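Local coordinates for Cas13d (uncultured Ruminococcus sp, PDB 6IV9), which binds CRISPR RNA as a Cas13d effector and uses two HEPN domains for crRNA maturation and cleavage of target RNA, at residues A[737-742]-A[830-835]. The protein carries 2 engineered substitutions. Numbering follows the deposited sequence.
Sequences NLVNVN and TVVREL. With nucleotides of chain B.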
# COMPACT_ATOMS: atom_id res chain seq x y z
N ASN A 737 -3.99 7.88 -8.90
CA ASN A 737 -3.94 9.07 -8.01
C ASN A 737 -5.31 9.32 -7.36
O ASN A 737 -5.33 9.67 -6.21
CB ASN A 737 -3.30 10.27 -8.68
CG ASN A 737 -1.81 10.25 -8.46
OD1 ASN A 737 -1.35 10.57 -7.39
ND2 ASN A 737 -1.08 9.83 -9.46
N LEU A 738 -6.38 9.18 -8.12
CA LEU A 738 -7.75 9.38 -7.59
C LEU A 738 -8.12 8.30 -6.57
O LEU A 738 -8.74 8.61 -5.58
CB LEU A 738 -8.72 9.46 -8.76
CG LEU A 738 -8.56 10.72 -9.60
CD1 LEU A 738 -9.46 10.68 -10.82
CD2 LEU A 738 -8.83 11.95 -8.77
N VAL A 739 -7.75 7.05 -6.83
CA VAL A 739 -8.02 5.96 -5.86
C VAL A 739 -7.26 6.28 -4.57
O VAL A 739 -7.80 6.11 -3.51
CB VAL A 739 -7.60 4.60 -6.44
CG1 VAL A 739 -7.58 3.51 -5.39
CG2 VAL A 739 -8.46 4.20 -7.62
N ASN A 740 -6.03 6.76 -4.71
CA ASN A 740 -5.15 7.14 -3.57
C ASN A 740 -5.75 8.32 -2.80
O ASN A 740 -5.68 8.31 -1.61
CB ASN A 740 -3.71 7.34 -4.00
CG ASN A 740 -3.02 6.05 -4.39
OD1 ASN A 740 -3.53 4.98 -4.16
ND2 ASN A 740 -1.87 6.16 -5.00
N VAL A 741 -6.29 9.31 -3.50
CA VAL A 741 -6.95 10.44 -2.79
C VAL A 741 -8.15 9.89 -2.04
O VAL A 741 -8.36 10.23 -0.91
CB VAL A 741 -7.42 11.53 -3.77
CG1 VAL A 741 -8.33 12.51 -3.08
CG2 VAL A 741 -6.27 12.23 -4.45
N ASN A 742 -8.90 9.00 -2.67
CA ASN A 742 -10.12 8.43 -2.05
C ASN A 742 -9.76 7.68 -0.77
O ASN A 742 -10.50 7.76 0.18
CB ASN A 742 -10.87 7.49 -2.98
CG ASN A 742 -12.23 7.18 -2.42
OD1 ASN A 742 -13.10 8.03 -2.40
ND2 ASN A 742 -12.41 5.97 -1.92
N THR A 830 -17.13 6.24 -5.77
CA THR A 830 -18.03 6.89 -6.76
C THR A 830 -17.26 7.89 -7.62
O THR A 830 -17.57 8.01 -8.78
CB THR A 830 -19.19 7.58 -6.05
OG1 THR A 830 -19.81 6.56 -5.28
CG2 THR A 830 -20.17 8.20 -7.02
N VAL A 831 -16.28 8.57 -7.06
CA VAL A 831 -15.54 9.57 -7.86
C VAL A 831 -14.86 8.84 -9.01
O VAL A 831 -14.84 9.36 -10.09
CB VAL A 831 -14.51 10.29 -6.98
CG1 VAL A 831 -13.47 11.01 -7.81
CG2 VAL A 831 -15.18 11.23 -6.00
N VAL A 832 -14.23 7.71 -8.73
CA VAL A 832 -13.55 6.94 -9.81
C VAL A 832 -14.59 6.39 -10.77
O VAL A 832 -14.43 6.52 -11.95
CB VAL A 832 -12.65 5.84 -9.25
CG1 VAL A 832 -12.00 5.07 -10.38
CG2 VAL A 832 -11.61 6.44 -8.35
N ARG A 833 -15.61 5.74 -10.21
CA ARG A 833 -16.80 5.37 -11.12
C ARG A 833 -17.51 6.33 -12.05
O ARG A 833 -17.67 5.99 -13.19
CB ARG A 833 -17.85 4.66 -10.26
CG ARG A 833 -18.94 4.00 -11.08
CD ARG A 833 -19.89 3.21 -10.23
NE ARG A 833 -19.40 1.85 -10.10
CZ ARG A 833 -19.67 0.88 -10.96
NH1 ARG A 833 -20.74 0.94 -11.72
NH2 ARG A 833 -18.86 -0.16 -11.05
N GLU A 834 -17.65 7.56 -11.59
CA GLU A 834 -18.35 8.67 -12.29
C GLU A 834 -17.37 9.69 -12.86
O GLU A 834 -17.81 10.73 -13.26
CB GLU A 834 -19.25 9.34 -11.26
CG GLU A 834 -20.27 8.42 -10.64
CD GLU A 834 -21.30 7.91 -11.62
OE1 GLU A 834 -21.82 8.71 -12.38
OE2 GLU A 834 -21.57 6.71 -11.63
N LEU A 835 -16.09 9.36 -12.94
CA LEU A 835 -15.06 10.32 -13.38
C LEU A 835 -15.37 10.85 -14.78
O LEU A 835 -15.34 12.03 -14.97
CB LEU A 835 -13.77 9.52 -13.49
CG LEU A 835 -12.48 10.16 -13.01
CD1 LEU A 835 -11.32 9.69 -13.85
CD2 LEU A 835 -12.56 11.66 -12.94
P A B 37 2.80 10.15 -8.67
OP1 A B 37 2.30 11.28 -9.44
OP2 A B 37 1.89 8.95 -8.61
O5' A B 37 4.21 9.70 -9.29
C5' A B 37 4.18 9.03 -10.57
C4' A B 37 5.26 7.97 -10.69
O4' A B 37 6.54 8.60 -10.53
C3' A B 37 5.17 6.85 -9.64
O3' A B 37 5.55 5.62 -10.27
C2' A B 37 6.20 7.26 -8.60
O2' A B 37 6.78 6.19 -7.88
C1' A B 37 7.25 7.99 -9.44
N9 A B 37 7.88 9.07 -8.70
C8 A B 37 7.35 10.30 -8.41
N7 A B 37 8.17 11.08 -7.74
C5 A B 37 9.28 10.29 -7.54
C6 A B 37 10.49 10.52 -6.88
N6 A B 37 10.78 11.66 -6.26
N1 A B 37 11.41 9.52 -6.86
C2 A B 37 11.13 8.39 -7.50
N3 A B 37 10.02 8.04 -8.14
C4 A B 37 9.14 9.06 -8.15
O HOH W 1 -15.21 8.28 -4.17
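Beside the touching pairs Leu738-Leu835 and Val739-Val832, the flat carboxamide of Asn742 is linked through one water to the backbone N of Val831. The water donates to Asn742 OD1 at 2.8 Å and accepts from Val831 N at 3.1 Å. Tyr852 OH also bonds to OD1, and ND2 is bonded to Ile826 O. Both ends of the amide are thus occupied, which fixes its rotation. The second flat group, the amide of Asn737, is turned to the RNA. Its ND2 donates to OP2 of A37 of chain B at 3.2 Å, with an N-H...O angle of 158°. The same nitrogen bonds Leu733 O, one turn back on helix 713-760. An aspartate in its place would probably leave OP2 and Leu733 O without this donor and set a negative charge against the phosphate.

Between the two segments the contact is aliphatic. Leu738 and Leu835 meet tip to tip, with Leu738 CD1 3.7 Å from Leu835 CD1 and nearly as close to CG and CD2. CG of Leu738 stands anti to its carbonyl carbon (chi1 -69°), and CD1 extends from there to the Leu835 branches. Val739 and Val832 meet at an angle, each through CG2, at 3.9 Å. Val832 CG2 also faces Leu738 CB at 4.2 Å. Helix 168-197 packs on both valines, at Asn189 and Tyr192, and helix 848-861 packs on Val831.

The contact joins helix 713-760 to helix 830-833 and to the start of helix 835-838, probably within the C-terminal HEPN domain. Methyl packing and one bridging water tie the segments together on one side of 737-742, while Asn737 gives helix 713-760 one uncharged hydrogen bond to a phosphate of the crRNA.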